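Local coordinates for monomethylamine methyltransferase mtmB1 (PDB 1NTH), which transfers the methyl group of monomethylamine to the corrinoid cofactor of its partner protein MtmC, a step in methanogenesis from methylamine, at the interface of chains A and B and the interface of chains A and C. Numbering follows the deposited sequence. Chains: chain A/B/C, Monomethylamine methyltransferase mtmB1.

Contact 1 and contact 2 belong to one interface, between chains A and B, and the centres of their C-alpha atoms are about 15 Å apart. Contact 3 lies on another side of chain A, about 39 Å from contact 1 and about 30 Å from contact 2, again between C-alpha centres. Helix 240-251 serves two of them: its C-terminal end meets a neighbour in contact 2, and C:Ser244, C:Ala247 and C:His248 do so in contact 3. The A-C interface is two-fold; the A-B interface is not an exact two-fold. In a dimer of homotrimers, A-B is thus likely to be a trimer interface and A-C a joint between trimers.

Contact 1: the interface of chains A and B. Residues chain A 151-152; chain B 7, 93-94, 97, 286-287.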
# COMPACT_ATOMS: atom_id res chain seq x y z
N LYS A 151 12.42 -25.95 8.57
CA LYS A 151 12.14 -25.86 7.14
C LYS A 151 10.97 -26.74 6.73
O LYS A 151 10.35 -26.52 5.69
CB LYS A 151 13.38 -26.24 6.32
CG LYS A 151 14.42 -25.13 6.26
CD LYS A 151 15.49 -25.42 5.23
CE LYS A 151 16.38 -24.20 5.02
NZ LYS A 151 17.38 -24.43 3.94
N GLU A 152 10.66 -27.74 7.55
CA GLU A 152 9.54 -28.64 7.29
C GLU A 152 8.20 -27.91 7.35
O GLU A 152 7.25 -28.29 6.68
CB GLU A 152 9.51 -29.77 8.33
CG GLU A 152 10.50 -30.90 8.12
CD GLU A 152 10.22 -31.71 6.87
OE1 GLU A 152 9.03 -31.88 6.51
OE2 GLU A 152 11.19 -32.19 6.24
N PHE B 7 19.57 -25.64 9.19
CA PHE B 7 20.74 -24.79 9.04
C PHE B 7 20.46 -23.46 8.35
O PHE B 7 19.68 -23.40 7.40
CB PHE B 7 21.81 -25.55 8.25
CG PHE B 7 23.14 -24.86 8.24
CD1 PHE B 7 24.08 -25.14 9.23
CD2 PHE B 7 23.45 -23.92 7.27
CE1 PHE B 7 25.31 -24.49 9.24
CE2 PHE B 7 24.67 -23.26 7.27
CZ PHE B 7 25.61 -23.55 8.26
N ASP B 93 17.80 -32.08 5.23
CA ASP B 93 16.71 -31.21 5.65
C ASP B 93 16.60 -30.05 4.65
O ASP B 93 15.51 -29.63 4.29
CB ASP B 93 16.97 -30.67 7.06
CG ASP B 93 15.97 -29.60 7.48
OD1 ASP B 93 16.40 -28.45 7.70
OD2 ASP B 93 14.76 -29.90 7.59
N ALA B 94 17.75 -29.55 4.19
CA ALA B 94 17.76 -28.46 3.23
C ALA B 94 17.24 -28.92 1.87
O ALA B 94 16.37 -28.29 1.28
CB ALA B 94 19.17 -27.88 3.10
N ASN B 97 13.48 -29.63 1.59
CA ASN B 97 12.57 -28.51 1.77
C ASN B 97 12.96 -27.28 0.97
O ASN B 97 13.11 -26.19 1.52
CB ASN B 97 12.47 -28.15 3.25
CG ASN B 97 11.87 -29.27 4.08
OD1 ASN B 97 12.58 -29.98 4.81
ND2 ASN B 97 10.57 -29.45 3.97
N VAL B 286 20.96 -23.95 -1.15
CA VAL B 286 19.74 -24.04 -0.35
C VAL B 286 20.01 -24.30 1.13
O VAL B 286 19.10 -24.27 1.96
CB VAL B 286 18.80 -25.14 -0.90
CG1 VAL B 286 18.44 -24.83 -2.34
CG2 VAL B 286 19.46 -26.52 -0.81
N LEU B 287 21.28 -24.53 1.45
CA LEU B 287 21.68 -24.81 2.82
C LEU B 287 22.23 -23.54 3.48
O LEU B 287 21.67 -23.04 4.46
CB LEU B 287 22.75 -25.91 2.78
CG LEU B 287 23.29 -26.63 4.01
CD1 LEU B 287 22.16 -27.23 4.82
CD2 LEU B 287 24.25 -27.72 3.55
O HOH W 1 12.71 -28.93 9.36
O HOH W 2 16.11 -25.49 1.69
O HOH W 3 19.11 -25.62 5.73
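A:Lys151 reaches from a loop of chain A along the surface of chain B, in an interface of the hexamer. Its CG is anti to the carbonyl carbon (chi1 -78°), and the chain beyond CG is extended. A:Lys151 CB packs on the B:Asn97 CB methylene at 3.7 Å. CG and CD then pass the carboxylate of B:Asp93, and the two side chains cross obliquely. A:Lys151 CD is 4.0 Å from B:Asp93 OD1. The ammonium does not turn back to this carboxylate: A:Lys151 NZ stays 5.6 Å from B:Asp93 OD1. Instead CE carries NZ to the C-terminal end of helix 271-288. There A:Lys151 NZ makes a short hydrogen bond, 2.6 Å, to the backbone O of B:Val286. The helix end would probably suit a positive charge. Two waters also bind NZ, one shared with B:Ala94 O and B:Asn97 O, the other with B:Phe7 O. NZ thus meets one backbone carbonyl directly and others through water.

A:Glu152 crosses B:Asn97 at about a right angle, with carboxylate and amide planes 84° apart. As modelled, A:Glu152 OE2 faces B:Asn97 OD1 at 3.0 Å, acceptor against acceptor. The amide may be flipped, or the carboxylate may carry a proton. B:Asp93 OD2, 4.5 Å from A:Glu152 OE2, might encourage the latter. A further water joins the chains: it lies 3.0 Å from A:Glu152 N and 2.9 Å from B:Asp93 OD2.

Contact 2: the interface of chains A and B. Residues chain A 106-109, 195-198; chain B 224, 250-255.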
# COMPACT_ATOMS: atom_id res chain seq x y z
N THR A 106 2.89 -14.46 2.31
CA THR A 106 3.26 -13.44 1.34
C THR A 106 4.76 -13.46 1.07
O THR A 106 5.53 -14.11 1.77
CB THR A 106 2.88 -12.03 1.85
OG1 THR A 106 3.56 -11.78 3.08
CG2 THR A 106 1.38 -11.92 2.07
N GLY A 107 5.18 -12.72 0.04
CA GLY A 107 6.59 -12.65 -0.29
C GLY A 107 7.21 -13.99 -0.61
O GLY A 107 6.56 -14.89 -1.14
N ARG A 108 8.49 -14.13 -0.29
CA ARG A 108 9.22 -15.37 -0.54
C ARG A 108 8.64 -16.55 0.23
O ARG A 108 8.74 -17.70 -0.20
CB ARG A 108 10.70 -15.19 -0.16
CG ARG A 108 11.59 -16.41 -0.37
CD ARG A 108 11.65 -17.34 0.85
NE ARG A 108 12.34 -18.59 0.54
CZ ARG A 108 13.67 -18.73 0.48
NH1 ARG A 108 14.48 -17.71 0.72
NH2 ARG A 108 14.18 -19.91 0.14
N ASP A 109 8.00 -16.25 1.36
CA ASP A 109 7.45 -17.27 2.25
C ASP A 109 6.06 -17.79 1.91
O ASP A 109 5.54 -18.68 2.59
CB ASP A 109 7.49 -16.72 3.67
CG ASP A 109 8.84 -16.09 4.01
OD1 ASP A 109 8.88 -14.92 4.43
OD2 ASP A 109 9.88 -16.78 3.84
N GLY A 195 13.63 -15.51 9.98
CA GLY A 195 13.96 -15.24 8.60
C GLY A 195 12.86 -15.54 7.60
O GLY A 195 13.12 -15.71 6.41
N ARG A 196 11.62 -15.59 8.07
CA ARG A 196 10.49 -15.89 7.20
C ARG A 196 9.32 -14.97 7.57
O ARG A 196 8.26 -15.43 8.01
CB ARG A 196 10.10 -17.36 7.39
CG ARG A 196 11.30 -18.31 7.27
CD ARG A 196 10.93 -19.74 7.63
NE ARG A 196 10.03 -20.34 6.65
CZ ARG A 196 9.46 -21.53 6.79
NH1 ARG A 196 9.69 -22.26 7.88
NH2 ARG A 196 8.66 -22.00 5.84
N PRO A 197 9.49 -13.65 7.38
CA PRO A 197 8.48 -12.63 7.69
C PRO A 197 7.10 -12.83 7.07
O PRO A 197 6.09 -12.44 7.66
CB PRO A 197 9.12 -11.33 7.19
CG PRO A 197 10.59 -11.64 7.12
CD PRO A 197 10.63 -13.06 6.66
N GLY A 198 7.06 -13.44 5.89
CA GLY A 198 5.80 -13.63 5.19
C GLY A 198 5.03 -14.92 5.41
O GLY A 198 4.08 -15.19 4.68
N CYS B 224 10.67 -7.44 -3.00
CA CYS B 224 10.67 -8.89 -2.78
C CYS B 224 10.39 -9.76 -4.00
O CYS B 224 10.71 -10.95 -3.98
CB CYS B 224 9.71 -9.25 -1.64
SG CYS B 224 7.96 -9.00 -2.00
N LYS B 250 16.68 -12.53 3.78
CA LYS B 250 15.72 -13.35 4.50
C LYS B 250 14.80 -12.49 5.35
O LYS B 250 13.58 -12.71 5.38
CB LYS B 250 16.45 -14.35 5.42
CG LYS B 250 17.18 -15.46 4.67
CD LYS B 250 18.18 -16.18 5.58
CE LYS B 250 17.49 -16.92 6.72
NZ LYS B 250 16.65 -18.05 6.23
N GLY B 251 15.38 -11.50 6.03
CA GLY B 251 14.60 -10.62 6.88
C GLY B 251 13.61 -9.74 6.16
O GLY B 251 12.72 -9.16 6.80
N ASN B 252 13.75 -9.62 4.84
CA ASN B 252 12.86 -8.81 4.02
C ASN B 252 11.92 -9.67 3.16
O ASN B 252 11.16 -9.15 2.35
CB ASN B 252 13.68 -7.89 3.09
CG ASN B 252 14.16 -6.62 3.77
OD1 ASN B 252 14.05 -6.47 4.99
ND2 ASN B 252 14.72 -5.70 2.99
N SER B 253 11.99 -10.99 3.34
CA SER B 253 11.17 -11.92 2.57
C SER B 253 11.46 -11.79 1.07
O SER B 253 10.57 -11.91 0.23
CB SER B 253 9.68 -11.67 2.84
OG SER B 253 8.89 -12.81 2.51
N ASP B 254 12.73 -11.56 0.74
CA ASP B 254 13.16 -11.42 -0.65
C ASP B 254 13.43 -12.76 -1.33
O ASP B 254 13.89 -13.71 -0.69
CB ASP B 254 14.46 -10.61 -0.76
CG ASP B 254 14.30 -9.15 -0.44
OD1 ASP B 254 13.23 -8.57 -0.74
OD2 ASP B 254 15.27 -8.55 0.09
N ILE B 255 13.14 -12.84 -2.63
CA ILE B 255 13.45 -14.05 -3.38
C ILE B 255 14.97 -14.02 -3.46
O ILE B 255 15.55 -13.02 -3.88
CB ILE B 255 12.86 -14.00 -4.81
CG1 ILE B 255 11.33 -14.14 -4.75
CG2 ILE B 255 13.47 -15.10 -5.67
CD1 ILE B 255 10.85 -15.44 -4.15
O HOH W 4 14.08 -15.03 1.72
O HOH W 5 12.16 -14.88 3.67
O HOH W 6 14.33 -17.62 4.74
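B:Ser253 turns OG anti to its backbone N (chi1 -159°), towards chain A. A:Asp109 sets CG anti to its carbonyl carbon (chi1 -47°), and its carboxylate faces that hydroxyl. The hydroxyl B:Ser253 OG donates to A:Asp109 OD1 at 2.9 Å. It comes from above the carboxylate plane, 62° out of it. A:Asp109 OD1 also accepts A:Gly198 N at 2.8 Å on its anti lone pair. This second bond, within chain A, helps fix the carboxylate for the serine. The backbone of B:Ser253 is gripped too: A:Arg108 N donates to B:Ser253 O at 3.1 Å, from above the carbonyl plane.

A:Arg108 has CG anti to its N and bends at chi2. A:Arg108 CA lies 4.0 Å from B:Ile255 CD1, and the two side chains cross obliquely. At the edge of the guanidinium, NH1 binds a water that also reaches B:Asp254 O. A second water, linked to the first, joins A:Asp109 OD2, A:Gly195 O and B:Lys250 O. A third lies between A:Gly195 O and B:Lys250 NZ.

The site joins the loop after helix 240-251 of one subunit to the 3-10 helix 107-109 of the next, and is likely to be part of what holds the trimer together.

Contact 3: the interface of chains A and C. Residues chain A 172-174, 177, 181, 211, 215; chain C 10, 214, 244, 247-248.
Apolar packing carries most of this patch of the two-fold interface. Helix 174-193 of chain A lies against helix 240-251 of chain C. A:Pro174 CB touches the methyl CB of C:Ala247 at 3.7 Å. The ring of C:Tyr10 slides past A:Pro174 in the opposite direction, with C:Tyr10 CE2 3.8 Å from A:Pro174 CB. A:Val177 points CG1 anti to its backbone N (chi1 166°), which sets A:Val177 CG1 3.7 Å from C:His248 CA. C:Ile214 works in two directions. C:Ile214 CG2 sits 3.6 Å above the centre of the C:His248 ring, on one face, and also packs on A:Ser215 CA.

A hydrogen bond within chain A sets the place of the A:Lys181 tip. A:Lys181 bends at chi4 (-66°), and A:Lys181 NZ donates to A:Ser215 O at 2.8 Å, in the carbonyl plane and on a lone pair. The chain crosses C:His248 at about a right angle, and A:Lys181 CE packs on C:His248 CD2 of the ring at 3.6 Å. An alanine here would remove NZ and CE, and would probably loosen the A:Ser215 turn and the packing against C:His248.

Polar links between the chains run through water. C:Ser244 OG binds a water at 2.6 Å that also meets A:Lys172 O. A second water gathers A:Gln211 NE2, A:Ser173 O and, more loosely, C:Ser244 OG. Because the interface is two-fold, the patch occurs twice, and it is likely to join the two trimers of the hexamer.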
# COMPACT_ATOMS: atom_id res chain seq x y z
N LYS A 172 -15.31 -11.43 25.79
CA LYS A 172 -16.10 -10.20 25.84
C LYS A 172 -15.51 -9.10 26.72
O LYS A 172 -16.20 -8.15 27.11
CB LYS A 172 -17.55 -10.51 26.23
CG LYS A 172 -18.26 -11.33 25.16
CD LYS A 172 -19.74 -11.51 25.42
CE LYS A 172 -20.36 -12.37 24.32
NZ LYS A 172 -21.83 -12.57 24.52
N SER A 173 -14.22 -9.22 27.04
CA SER A 173 -13.52 -8.20 27.81
C SER A 173 -12.57 -7.55 26.80
O SER A 173 -12.31 -8.12 25.74
CB SER A 173 -12.69 -8.83 28.93
OG SER A 173 -11.51 -9.42 28.42
N PRO A 174 -12.07 -6.35 27.11
CA PRO A 174 -11.15 -5.70 26.16
C PRO A 174 -9.87 -6.51 25.99
O PRO A 174 -9.19 -6.41 24.97
CB PRO A 174 -10.91 -4.33 26.79
CG PRO A 174 -11.12 -4.59 28.28
CD PRO A 174 -12.34 -5.47 28.26
N VAL A 177 -10.00 -8.72 22.95
CA VAL A 177 -9.73 -7.98 21.71
C VAL A 177 -8.22 -7.78 21.58
O VAL A 177 -7.64 -8.02 20.52
CB VAL A 177 -10.44 -6.61 21.71
CG1 VAL A 177 -9.89 -5.72 20.59
CG2 VAL A 177 -11.94 -6.80 21.52
N LYS A 181 -5.71 -9.41 18.44
CA LYS A 181 -4.82 -8.68 17.54
C LYS A 181 -3.37 -9.02 17.83
O LYS A 181 -2.59 -9.29 16.91
CB LYS A 181 -5.01 -7.16 17.70
CG LYS A 181 -6.39 -6.64 17.34
CD LYS A 181 -6.42 -5.12 17.43
CE LYS A 181 -7.84 -4.56 17.30
NZ LYS A 181 -8.45 -4.79 15.95
N GLN A 211 -17.11 -11.02 18.75
CA GLN A 211 -16.43 -9.73 18.74
C GLN A 211 -14.92 -9.90 18.83
O GLN A 211 -14.18 -9.15 18.20
CB GLN A 211 -16.95 -8.83 19.87
CG GLN A 211 -16.63 -9.29 21.28
CD GLN A 211 -17.52 -8.60 22.30
OE1 GLN A 211 -18.74 -8.67 22.20
NE2 GLN A 211 -16.91 -7.93 23.27
N SER A 215 -12.17 -8.89 15.66
CA SER A 215 -11.16 -7.86 15.87
C SER A 215 -9.76 -8.29 15.42
O SER A 215 -8.86 -7.47 15.34
CB SER A 215 -11.09 -7.46 17.35
OG SER A 215 -10.44 -8.46 18.11
N TYR C 10 -8.56 -1.06 29.69
CA TYR C 10 -8.23 -2.30 30.36
C TYR C 10 -8.34 -2.11 31.87
O TYR C 10 -8.83 -2.99 32.58
CB TYR C 10 -6.82 -2.75 29.97
CG TYR C 10 -6.68 -2.92 28.47
CD1 TYR C 10 -6.06 -1.94 27.70
CD2 TYR C 10 -7.22 -4.03 27.83
CE1 TYR C 10 -5.99 -2.05 26.31
CE2 TYR C 10 -7.16 -4.15 26.44
CZ TYR C 10 -6.54 -3.16 25.69
OH TYR C 10 -6.49 -3.27 24.32
N ILE C 214 -17.10 -3.42 15.63
CA ILE C 214 -15.73 -3.88 15.40
C ILE C 214 -15.49 -4.35 13.97
O ILE C 214 -14.35 -4.31 13.48
CB ILE C 214 -15.37 -4.98 16.44
CG1 ILE C 214 -15.27 -4.33 17.82
CG2 ILE C 214 -14.05 -5.67 16.07
CD1 ILE C 214 -15.12 -5.32 18.98
N SER C 244 -14.86 -2.83 25.00
CA SER C 244 -14.19 -3.71 24.04
C SER C 244 -14.01 -2.99 22.71
O SER C 244 -13.00 -3.18 22.03
CB SER C 244 -14.98 -5.00 23.83
OG SER C 244 -14.74 -5.90 24.89
N ALA C 247 -10.98 -0.81 22.87
CA ALA C 247 -9.73 -1.57 22.75
C ALA C 247 -9.42 -1.85 21.28
O ALA C 247 -8.26 -1.85 20.87
CB ALA C 247 -9.85 -2.88 23.51
N HIS C 248 -10.47 -2.10 20.51
CA HIS C 248 -10.33 -2.38 19.09
C HIS C 248 -9.86 -1.14 18.32
O HIS C 248 -8.92 -1.21 17.52
CB HIS C 248 -11.67 -2.87 18.53
CG HIS C 248 -11.76 -2.84 17.04
ND1 HIS C 248 -12.59 -1.98 16.36
CD2 HIS C 248 -11.10 -3.56 16.09
CE1 HIS C 248 -12.45 -2.17 15.06
NE2 HIS C 248 -11.56 -3.12 14.87
O HOH W 7 -14.18 -8.83 23.56
O HOH W 8 -15.58 -5.43 27.31